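Local coordinates for carbonic anhydrase (Unidentified, PDB 3R1W), which probably catalyses the reversible hydration of carbon dioxide to bicarbonate, as a trimeric gamma-class-like carbonic anhydrase with a parallel beta-helix fold, at residues G23-D29 and D42-P48; V125-V131 and L143-Y149; H57-I61 and G84-I90. Residue numbers count along the deposited sequence, not the author numbering.

From the N terminus, contact 1 comes first: 42-48 returns beside 23-29 after 12 intervening residues, so the loop closed is one turn of the beta-helix. Contact 3 follows, pairing 57-61 with 84-90 across 22 residues, a longer turn, on another sheet. Contact 2 comes last, joining 125-131 to 143-149 over 11 residues. The three loops lie in series, neither nesting nor crossing. Contacts 1 and 2 each pair two adjacent strands of one sheet, their centres 24 Å apart, while the Val125-Leu143 bridge of contact 2 belongs to the sheet of contact 3. Contact 3 touches contact 1 through Cys44 SG and Ile61 CG2, 3.9 Å apart.

Contact 1. Residues G23-D29 and D42-P48; sequences GERVFVD and DDCSVWP
Phe27 (chi1 169°, t) turns its ring edge toward the face of the Trp47 six-membered ring, a T-shaped pair with centroids 5.4 Å apart, planes at 59° and Phe27 CE2 to Trp47 CE3 at 4.1 Å. Trp47 (chi1 -65°, m) is held in turn by NE1 donating to Ser45 OG at 2.8 Å. Beneath the rings the strands 27-28 and 45-46 run parallel in the register Phe27-Ser45 and Val28-Val46 (CA-CA 4.6 and 4.7 Å). Phe27 N donates to Cys44 O (3.1 Å), Val46 N to Phe27 O (2.8 Å) and Asp29 N to Val46 O (2.9 Å). This ladder between successive turns is that of the parallel beta-helix built from hexapeptide repeats. Phe27 and Ser45 face helix 162-184, whereas Val28 and Val46, CG1 to CB 4.4 Å, face the interior beside Ile34. At the corner before the strands, Gly23 to Val26 form a type II turn, with Arg25 at phi/psi 60/31; Asp43 in the other segment has a similar 70/14. Glu24 N donates to Asp42 OD1 (2.7 Å) and Asp43 N to Glu24 O (2.9 Å). The Arg25 guanidinium makes a two-pronged salt bridge, NE to Asp43 OD1 and NH2 to Asp43 OD2, both 2.9 Å; Asp43 OD1 also pairs with Lys179. A water bridges Arg25 NH2 (2.9 Å) and Asp42 OD2 (2.7 Å). At the far end Pro48 CG lies 3.8 Å from Asp29 CG, and Asp29, hydrogen-bonded to Ser31, also makes a salt bridge to Arg13 of the second subunit.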
loop_
_atom_site.group_PDB
_atom_site.type_symbol
_atom_site.label_atom_id
_atom_site.label_comp_id
_atom_site.label_asym_id
_atom_site.label_seq_id
_atom_site.Cartn_x
_atom_site.Cartn_y
_atom_site.Cartn_z
ATOM N N GLY B 23 -2.423 -13.044 -21.903
ATOM C CA GLY B 23 -3.058 -14.252 -22.406
ATOM C C GLY B 23 -4.551 -14.083 -22.608
ATOM O O GLY B 23 -5.060 -12.967 -22.675
ATOM N N GLU B 24 -5.258 -15.205 -22.702
ATOM C CA GLU B 24 -6.693 -15.191 -22.935
ATOM C C GLU B 24 -7.468 -14.823 -21.677
ATOM O O GLU B 24 -7.158 -15.301 -20.588
ATOM C CB GLU B 24 -7.160 -16.572 -23.407
ATOM C CG GLU B 24 -6.426 -17.099 -24.624
ATOM C CD GLU B 24 -6.751 -16.312 -25.871
ATOM O OE1 GLU B 24 -7.895 -15.816 -25.977
ATOM O OE2 GLU B 24 -5.863 -16.182 -26.741
ATOM N N ARG B 25 -8.494 -13.994 -21.848
ATOM C CA ARG B 25 -9.448 -13.682 -20.781
ATOM C C ARG B 25 -8.790 -13.044 -19.564
ATOM O O ARG B 25 -9.253 -13.225 -18.452
ATOM C CB ARG B 25 -10.217 -14.944 -20.350
ATOM C CG ARG B 25 -10.767 -15.774 -21.511
ATOM C CD ARG B 25 -11.397 -17.091 -21.030
ATOM N NE ARG B 25 -10.396 -17.990 -20.448
ATOM C CZ ARG B 25 -9.639 -18.841 -21.143
ATOM N NH1 ARG B 25 -9.781 -18.951 -22.464
ATOM N NH2 ARG B 25 -8.747 -19.602 -20.514
ATOM N N VAL B 26 -7.710 -12.299 -19.779
ATOM C CA VAL B 26 -7.022 -11.644 -18.676
ATOM C C VAL B 26 -7.798 -10.385 -18.295
ATOM O O VAL B 26 -8.327 -9.693 -19.166
ATOM C CB VAL B 26 -5.575 -11.280 -19.061
ATOM C CG1 VAL B 26 -4.960 -10.332 -18.040
ATOM C CG2 VAL B 26 -4.733 -12.549 -19.205
ATOM N N PHE B 27 -7.915 -10.118 -17.000
ATOM C CA PHE B 27 -8.542 -8.880 -16.548
ATOM C C PHE B 27 -7.494 -7.969 -15.944
ATOM O O PHE B 27 -6.767 -8.375 -15.042
ATOM C CB PHE B 27 -9.591 -9.161 -15.478
ATOM C CG PHE B 27 -10.101 -7.919 -14.769
ATOM C CD1 PHE B 27 -10.921 -7.015 -15.427
ATOM C CD2 PHE B 27 -9.751 -7.650 -13.445
ATOM C CE1 PHE B 27 -11.393 -5.873 -14.778
ATOM C CE2 PHE B 27 -10.242 -6.520 -12.789
ATOM C CZ PHE B 27 -11.054 -5.635 -13.459
ATOM N N VAL B 28 -7.423 -6.742 -16.445
ATOM C CA VAL B 28 -6.601 -5.710 -15.812
ATOM C C VAL B 28 -7.513 -4.539 -15.495
ATOM O O VAL B 28 -8.072 -3.927 -16.408
ATOM C CB VAL B 28 -5.470 -5.239 -16.746
ATOM C CG1 VAL B 28 -4.638 -4.158 -16.066
ATOM C CG2 VAL B 28 -4.588 -6.417 -17.149
ATOM N N ASP B 29 -7.691 -4.222 -14.213
ATOM C CA ASP B 29 -8.535 -3.086 -13.876
ATOM C C ASP B 29 -7.963 -1.825 -14.522
ATOM O O ASP B 29 -6.746 -1.680 -14.618
ATOM C CB ASP B 29 -8.625 -2.883 -12.367
ATOM C CG ASP B 29 -9.756 -1.957 -11.996
ATOM O OD1 ASP B 29 -9.504 -0.759 -11.805
ATOM O OD2 ASP B 29 -10.906 -2.429 -11.923
ATOM N N ASP B 42 -3.088 -17.028 -19.250
ATOM C CA ASP B 42 -4.538 -17.048 -19.389
ATOM C C ASP B 42 -5.230 -16.932 -18.031
ATOM O O ASP B 42 -4.791 -17.519 -17.040
ATOM C CB ASP B 42 -4.999 -18.343 -20.071
ATOM C CG ASP B 42 -4.502 -18.474 -21.501
ATOM O OD1 ASP B 42 -3.976 -17.486 -22.060
ATOM O OD2 ASP B 42 -4.648 -19.583 -22.073
ATOM N N ASP B 43 -6.312 -16.165 -17.994
ATOM C CA ASP B 43 -7.173 -16.089 -16.815
ATOM C C ASP B 43 -6.551 -15.380 -15.610
ATOM O O ASP B 43 -7.078 -15.485 -14.500
ATOM C CB ASP B 43 -7.679 -17.489 -16.400
ATOM C CG ASP B 43 -8.731 -18.043 -17.352
ATOM O OD1 ASP B 43 -9.605 -17.271 -17.805
ATOM O OD2 ASP B 43 -8.685 -19.260 -17.652
ATOM N N CYS B 44 -5.440 -14.669 -15.819
ATOM C CA CYS B 44 -4.863 -13.872 -14.748
ATOM C C CYS B 44 -5.751 -12.669 -14.499
ATOM O O CYS B 44 -6.577 -12.309 -15.333
ATOM C CB CYS B 44 -3.464 -13.390 -15.101
ATOM S SG CYS B 44 -2.184 -14.618 -14.844
ATOM N N SER B 45 -5.588 -12.066 -13.330
ATOM C CA SER B 45 -6.392 -10.907 -12.976
ATOM C C SER B 45 -5.545 -9.941 -12.177
ATOM O O SER B 45 -4.825 -10.338 -11.269
ATOM C CB SER B 45 -7.618 -11.331 -12.167
ATOM O OG SER B 45 -7.273 -12.041 -10.994
ATOM N N VAL B 46 -5.628 -8.669 -12.540
ATOM C CA VAL B 46 -4.876 -7.636 -11.858
ATOM C C VAL B 46 -5.879 -6.600 -11.398
ATOM O O VAL B 46 -6.607 -6.028 -12.202
ATOM C CB VAL B 46 -3.824 -6.999 -12.768
ATOM C CG1 VAL B 46 -3.030 -5.957 -11.986
ATOM C CG2 VAL B 46 -2.877 -8.075 -13.324
ATOM N N TRP B 47 -5.898 -6.376 -10.089
ATOM C CA TRP B 47 -7.006 -5.717 -9.406
ATOM C C TRP B 47 -6.722 -4.237 -9.147
ATOM O O TRP B 47 -5.621 -3.763 -9.433
ATOM C CB TRP B 47 -7.315 -6.508 -8.131
ATOM C CG TRP B 47 -7.796 -7.868 -8.517
ATOM C CD1 TRP B 47 -7.024 -8.987 -8.744
ATOM C CD2 TRP B 47 -9.143 -8.245 -8.814
ATOM N NE1 TRP B 47 -7.822 -10.038 -9.132
ATOM C CE2 TRP B 47 -9.125 -9.609 -9.183
ATOM C CE3 TRP B 47 -10.370 -7.564 -8.788
ATOM C CZ2 TRP B 47 -10.286 -10.303 -9.519
ATOM C CZ3 TRP B 47 -11.518 -8.251 -9.123
ATOM C CH2 TRP B 47 -11.470 -9.613 -9.478
ATOM N N PRO B 48 -7.730 -3.490 -8.657
ATOM C CA PRO B 48 -7.531 -2.039 -8.615
ATOM C C PRO B 48 -6.257 -1.582 -7.926
ATOM O O PRO B 48 -5.888 -2.069 -6.853
ATOM C CB PRO B 48 -8.766 -1.544 -7.853
ATOM C CG PRO B 48 -9.828 -2.518 -8.251
ATOM C CD PRO B 48 -9.113 -3.860 -8.303
HETATM O O HOH W 1 -6.632 -21.321 -21.485
#

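Contact 2. Residues V125-V131 and L143-Y149; sequences VEDEVIV and LESGFVY
Leu143 pairs in parallel with Val125 (CA-CA 4.7 Å); its O accepts from Glu126 N at 3.0 Å, and its CD1 (chi1 -57°, m) packs on Val125 CG2 at 3.8 Å, Val129 CG1 at 4.0 Å and Val131 CG2 at 3.6 Å. Glu144 opens a type II turn ending at Phe147; its N donates to Tyr149 OH (3.0 Å), while its carboxylate pairs with Lys156. Ser145 donates two hydrogen bonds: N to Glu126 OE1 (2.8 Å), the glutamate being extended with chi1 m and chi2 t, and OG to Asp127 O (2.6 Å). Gly146, at phi/psi 86/19, donates N to Glu128 O (2.9 Å), and Glu128 itself has a left-handed 57/52. Such corners carry the chain from one sheet of the parallel beta-helix to the next and stack on each other in successive turns, here near its C-terminal end, where strand 155-159 runs antiparallel to 147-150. Phe147 starts the next strand, its O accepting from Ile130 N (3.1 Å) while its ring makes a cation-pi contact with Lys156. Val148 bridges Ile130 (CA-CA 4.7 Å), with CG2 to Ile130 CB at 4.1 Å, facing helix 162-184. Tyr149 N donates to Ile130 O (2.8 Å); its CD1 lies 4.0 Å from Val129 CG1.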
loop_
_atom_site.group_PDB
_atom_site.type_symbol
_atom_site.label_atom_id
_atom_site.label_comp_id
_atom_site.label_asym_id
_atom_site.label_seq_id
_atom_site.Cartn_x
_atom_site.Cartn_y
_atom_site.Cartn_z
ATOM N N VAL B 125 9.910 -19.422 -3.636
ATOM C CA VAL B 125 8.769 -20.066 -3.000
ATOM C C VAL B 125 8.351 -21.272 -3.830
ATOM O O VAL B 125 7.942 -21.136 -4.986
ATOM C CB VAL B 125 7.581 -19.094 -2.857
ATOM C CG1 VAL B 125 6.438 -19.755 -2.087
ATOM C CG2 VAL B 125 8.026 -17.807 -2.162
ATOM N N GLU B 126 8.467 -22.461 -3.250
ATOM C CA GLU B 126 8.114 -23.680 -3.969
ATOM C C GLU B 126 6.594 -23.837 -4.133
ATOM O O GLU B 126 5.815 -23.020 -3.630
ATOM C CB GLU B 126 8.748 -24.897 -3.282
ATOM C CG GLU B 126 10.269 -24.827 -3.288
ATOM C CD GLU B 126 10.941 -26.030 -2.647
ATOM O OE1 GLU B 126 10.236 -26.930 -2.145
ATOM O OE2 GLU B 126 12.188 -26.067 -2.647
ATOM N N ASP B 127 6.182 -24.873 -4.861
ATOM C CA ASP B 127 4.762 -25.174 -5.066
ATOM C C ASP B 127 4.043 -25.425 -3.748
ATOM O O ASP B 127 4.627 -25.961 -2.810
ATOM C CB ASP B 127 4.595 -26.448 -5.904
ATOM C CG ASP B 127 5.085 -26.303 -7.327
ATOM O OD1 ASP B 127 5.505 -25.194 -7.734
ATOM O OD2 ASP B 127 5.037 -27.327 -8.050
ATOM N N GLU B 128 2.764 -25.067 -3.697
ATOM C CA GLU B 128 1.901 -25.438 -2.576
ATOM C C GLU B 128 2.435 -24.959 -1.227
ATOM O O GLU B 128 2.565 -25.725 -0.273
ATOM C CB GLU B 128 1.625 -26.957 -2.606
ATOM C CG GLU B 128 0.934 -27.357 -3.913
ATOM C CD GLU B 128 0.593 -28.841 -4.024
ATOM O OE1 GLU B 128 0.997 -29.634 -3.148
ATOM O OE2 GLU B 128 -0.081 -29.208 -5.011
ATOM N N VAL B 129 2.739 -23.663 -1.165
ATOM C CA VAL B 129 3.197 -23.026 0.052
ATOM C C VAL B 129 2.189 -21.945 0.423
ATOM O O VAL B 129 1.592 -21.328 -0.455
ATOM C CB VAL B 129 4.579 -22.358 -0.172
ATOM C CG1 VAL B 129 4.886 -21.363 0.936
ATOM C CG2 VAL B 129 5.677 -23.427 -0.313
ATOM N N ILE B 130 1.989 -21.739 1.719
ATOM C CA ILE B 130 1.200 -20.612 2.204
ATOM C C ILE B 130 2.126 -19.623 2.897
ATOM O O ILE B 130 2.870 -19.995 3.808
ATOM C CB ILE B 130 0.107 -21.055 3.204
ATOM C CG1 ILE B 130 -0.981 -21.860 2.487
ATOM C CG2 ILE B 130 -0.500 -19.836 3.903
ATOM C CD1 ILE B 130 -1.975 -22.519 3.434
ATOM N N VAL B 131 2.093 -18.371 2.443
ATOM C CA VAL B 131 2.801 -17.283 3.113
ATOM C C VAL B 131 1.751 -16.467 3.850
ATOM O O VAL B 131 0.859 -15.873 3.234
ATOM C CB VAL B 131 3.588 -16.388 2.121
ATOM C CG1 VAL B 131 4.289 -15.230 2.864
ATOM C CG2 VAL B 131 4.606 -17.219 1.346
ATOM N N LEU B 143 11.399 -21.285 0.428
ATOM C CA LEU B 143 10.222 -21.806 1.126
ATOM C C LEU B 143 9.866 -23.189 0.596
ATOM O O LEU B 143 9.524 -23.347 -0.577
ATOM C CB LEU B 143 9.027 -20.859 0.978
ATOM C CG LEU B 143 9.222 -19.421 1.459
ATOM C CD1 LEU B 143 7.880 -18.712 1.565
ATOM C CD2 LEU B 143 9.957 -19.351 2.793
ATOM N N GLU B 144 9.940 -24.191 1.470
ATOM C CA GLU B 144 9.788 -25.580 1.057
ATOM C C GLU B 144 8.337 -25.943 0.789
ATOM O O GLU B 144 7.445 -25.554 1.535
ATOM C CB GLU B 144 10.361 -26.521 2.120
ATOM C CG GLU B 144 11.823 -26.261 2.442
ATOM C CD GLU B 144 12.335 -27.110 3.599
ATOM O OE1 GLU B 144 11.617 -28.044 4.025
ATOM O OE2 GLU B 144 13.455 -26.835 4.079
ATOM N N SER B 145 8.120 -26.702 -0.279
ATOM C CA SER B 145 6.788 -27.130 -0.674
ATOM C C SER B 145 6.004 -27.791 0.464
ATOM O O SER B 145 6.546 -28.593 1.228
ATOM C CB SER B 145 6.877 -28.083 -1.869
ATOM O OG SER B 145 5.596 -28.351 -2.405
ATOM N N GLY B 146 4.725 -27.436 0.573
ATOM C CA GLY B 146 3.813 -28.109 1.482
ATOM C C GLY B 146 3.832 -27.556 2.890
ATOM O O GLY B 146 3.389 -28.219 3.829
ATOM N N PHE B 147 4.329 -26.331 3.050
ATOM C CA PHE B 147 4.409 -25.731 4.377
ATOM C C PHE B 147 3.794 -24.347 4.466
ATOM O O PHE B 147 3.660 -23.648 3.465
ATOM C CB PHE B 147 5.856 -25.659 4.864
ATOM C CG PHE B 147 6.440 -26.994 5.206
ATOM C CD1 PHE B 147 7.101 -27.739 4.248
ATOM C CD2 PHE B 147 6.307 -27.509 6.486
ATOM C CE1 PHE B 147 7.633 -28.982 4.561
ATOM C CE2 PHE B 147 6.841 -28.744 6.810
ATOM C CZ PHE B 147 7.504 -29.484 5.846
ATOM N N VAL B 148 3.421 -23.980 5.687
ATOM C CA VAL B 148 2.965 -22.641 6.012
ATOM C C VAL B 148 4.127 -21.865 6.614
ATOM O O VAL B 148 4.811 -22.350 7.519
ATOM C CB VAL B 148 1.826 -22.672 7.047
ATOM C CG1 VAL B 148 1.431 -21.261 7.437
ATOM C CG2 VAL B 148 0.628 -23.435 6.502
ATOM N N TYR B 149 4.357 -20.659 6.110
ATOM C CA TYR B 149 5.392 -19.786 6.650
ATOM C C TYR B 149 4.776 -18.514 7.210
ATOM O O TYR B 149 3.836 -17.974 6.634
ATOM C CB TYR B 149 6.410 -19.447 5.564
ATOM C CG TYR B 149 7.349 -20.593 5.241
ATOM C CD1 TYR B 149 6.973 -21.615 4.364
ATOM C CD2 TYR B 149 8.617 -20.653 5.819
ATOM C CE1 TYR B 149 7.841 -22.658 4.075
ATOM C CE2 TYR B 149 9.484 -21.693 5.539
ATOM C CZ TYR B 149 9.097 -22.687 4.668
ATOM O OH TYR B 149 9.976 -23.715 4.394
#

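Contact 3. Residues H57-I61 and G84-I90; sequences HHIRI and GGYPLII
Three backbone hydrogen bonds and one from a side chain hold the segments together: Ile90 N to Arg60 O (2.7 Å), Arg60 N to Leu88 O (2.8 Å), Leu88 N to His58 O (3.0 Å), and His57 NE2 to Gly84 O (3.1 Å). The first three form the parallel ladder between two neighbouring turns of the beta-helix. The axes of strands 58-61 and 88-90 approach to 4.7 Å, with their N-to-C directions 5° apart, and bridges pair Ile59-Leu88, Arg60-Ile89 and Ile61-Ile90 (CA-CA 4.6, 4.9 and 4.6 Å). The chain turns a corner at His57, whose ND1 accepts from His58 N at 3.0 Å, leaving NE2 directed at the Gly84 carbonyl. Gly85 passes close to this ring: at its phi/psi of 65/-171 a CB would sit 2.8 Å from His57 CD2 and clash. On the face of Arg60 and Ile89, Arg60 CB meets Ile89 CD1 at 3.7 Å, and the guanidinium reaches away to a salt bridge with Asp37. Facing the interior, beside Leu73, are the other two bridged pairs: Ile59 CG2 to Leu88 CD2 at 3.8 Å and Ile61 CG1 to Ile90 CD1 at 4.0 Å, with Ile59, Ile61 and Ile90 all chi1 m. Two CH-pi contacts complete the corner, as Pro87 CB sits over one face of each histidine ring, 3.9 Å from the His57 centroid and 3.6 Å from that of His58 (chi1 62°, p), with His58 NE2 3.3 Å from Pro87 CB.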
loop_
_atom_site.group_PDB
_atom_site.type_symbol
_atom_site.label_atom_id
_atom_site.label_comp_id
_atom_site.label_asym_id
_atom_site.label_seq_id
_atom_site.Cartn_x
_atom_site.Cartn_y
_atom_site.Cartn_z
ATOM N N HIS B 57 13.885 -5.183 -15.843
ATOM C CA HIS B 57 14.064 -6.634 -15.898
ATOM C C HIS B 57 12.735 -7.267 -16.269
ATOM O O HIS B 57 11.726 -6.566 -16.342
ATOM C CB HIS B 57 14.554 -7.170 -14.552
ATOM C CG HIS B 57 15.586 -8.246 -14.675
ATOM N ND1 HIS B 57 15.487 -9.273 -15.591
ATOM C CD2 HIS B 57 16.753 -8.442 -14.018
ATOM C CE1 HIS B 57 16.543 -10.061 -15.484
ATOM N NE2 HIS B 57 17.325 -9.579 -14.534
ATOM N N HIS B 58 12.727 -8.577 -16.505
ATOM C CA HIS B 58 11.494 -9.234 -16.934
ATOM C C HIS B 58 10.618 -9.738 -15.776
ATOM O O HIS B 58 11.114 -10.089 -14.704
ATOM C CB HIS B 58 11.762 -10.347 -17.969
ATOM C CG HIS B 58 12.610 -11.477 -17.464
ATOM N ND1 HIS B 58 13.971 -11.544 -17.682
ATOM C CD2 HIS B 58 12.283 -12.610 -16.796
ATOM C CE1 HIS B 58 14.451 -12.650 -17.142
ATOM N NE2 HIS B 58 13.444 -13.324 -16.610
ATOM N N ILE B 59 9.312 -9.732 -16.011
ATOM C CA ILE B 59 8.325 -10.268 -15.078
ATOM C C ILE B 59 7.452 -11.263 -15.850
ATOM O O ILE B 59 6.892 -10.926 -16.889
ATOM C CB ILE B 59 7.428 -9.141 -14.514
ATOM C CG1 ILE B 59 8.286 -8.082 -13.813
ATOM C CG2 ILE B 59 6.393 -9.718 -13.540
ATOM C CD1 ILE B 59 7.492 -6.886 -13.292
ATOM N N ARG B 60 7.329 -12.483 -15.329
ATOM C CA ARG B 60 6.566 -13.530 -15.992
ATOM C C ARG B 60 5.579 -14.111 -14.995
ATOM O O ARG B 60 5.966 -14.487 -13.891
ATOM C CB ARG B 60 7.508 -14.630 -16.495
ATOM C CG ARG B 60 8.549 -14.137 -17.498
ATOM C CD ARG B 60 7.881 -13.771 -18.817
ATOM N NE ARG B 60 8.849 -13.294 -19.802
ATOM C CZ ARG B 60 9.115 -12.012 -20.042
ATOM N NH1 ARG B 60 8.481 -11.048 -19.367
ATOM N NH2 ARG B 60 10.017 -11.694 -20.967
ATOM N N ILE B 61 4.308 -14.146 -15.370
ATOM C CA ILE B 61 3.276 -14.680 -14.486
ATOM C C ILE B 61 2.476 -15.745 -15.224
ATOM O O ILE B 61 2.089 -15.557 -16.378
ATOM C CB ILE B 61 2.344 -13.554 -13.975
ATOM C CG1 ILE B 61 3.179 -12.477 -13.261
ATOM C CG2 ILE B 61 1.254 -14.119 -13.066
ATOM C CD1 ILE B 61 2.383 -11.294 -12.717
ATOM N N GLY B 84 23.679 -9.580 -12.652
ATOM C CA GLY B 84 22.612 -10.261 -13.366
ATOM C C GLY B 84 21.209 -9.790 -13.004
ATOM O O GLY B 84 20.242 -10.138 -13.681
ATOM N N GLY B 85 21.097 -9.002 -11.934
ATOM C CA GLY B 85 19.804 -8.534 -11.459
ATOM C C GLY B 85 18.902 -9.657 -10.953
ATOM O O GLY B 85 19.337 -10.801 -10.807
ATOM N N TYR B 86 17.643 -9.318 -10.679
ATOM C CA TYR B 86 16.647 -10.283 -10.217
ATOM C C TYR B 86 15.337 -10.038 -10.949
ATOM O O TYR B 86 14.698 -8.996 -10.764
ATOM C CB TYR B 86 16.418 -10.152 -8.708
ATOM C CG TYR B 86 17.592 -10.576 -7.859
ATOM C CD1 TYR B 86 17.824 -11.915 -7.582
ATOM C CD2 TYR B 86 18.464 -9.635 -7.324
ATOM C CE1 TYR B 86 18.897 -12.311 -6.802
ATOM C CE2 TYR B 86 19.542 -10.022 -6.540
ATOM C CZ TYR B 86 19.753 -11.361 -6.287
ATOM O OH TYR B 86 20.825 -11.750 -5.513
ATOM N N PRO B 87 14.935 -10.987 -11.803
ATOM C CA PRO B 87 13.637 -10.877 -12.465
ATOM C C PRO B 87 12.561 -11.387 -11.518
ATOM O O PRO B 87 12.885 -11.829 -10.413
ATOM C CB PRO B 87 13.783 -11.829 -13.643
ATOM C CG PRO B 87 14.693 -12.904 -13.108
ATOM C CD PRO B 87 15.663 -12.206 -12.208
ATOM N N LEU B 88 11.309 -11.328 -11.950
ATOM C CA LEU B 88 10.194 -11.792 -11.138
ATOM C C LEU B 88 9.449 -12.879 -11.901
ATOM O O LEU B 88 8.906 -12.631 -12.980
ATOM C CB LEU B 88 9.257 -10.621 -10.823
ATOM C CG LEU B 88 7.986 -10.907 -10.027
ATOM C CD1 LEU B 88 8.322 -11.546 -8.695
ATOM C CD2 LEU B 88 7.231 -9.594 -9.833
ATOM N N ILE B 89 9.420 -14.081 -11.334
ATOM C CA ILE B 89 8.827 -15.232 -12.003
ATOM C C ILE B 89 7.749 -15.807 -11.094
ATOM O O ILE B 89 8.032 -16.134 -9.945
ATOM C CB ILE B 89 9.885 -16.317 -12.265
ATOM C CG1 ILE B 89 11.010 -15.753 -13.140
ATOM C CG2 ILE B 89 9.249 -17.543 -12.924
ATOM C CD1 ILE B 89 10.538 -15.325 -14.514
ATOM N N ILE B 90 6.523 -15.902 -11.606
ATOM C CA ILE B 90 5.382 -16.372 -10.817
ATOM C C ILE B 90 4.598 -17.438 -11.579
ATOM O O ILE B 90 4.311 -17.270 -12.753
ATOM C CB ILE B 90 4.434 -15.195 -10.458
ATOM C CG1 ILE B 90 5.177 -14.154 -9.622
ATOM C CG2 ILE B 90 3.227 -15.704 -9.676
ATOM C CD1 ILE B 90 4.451 -12.804 -9.527
#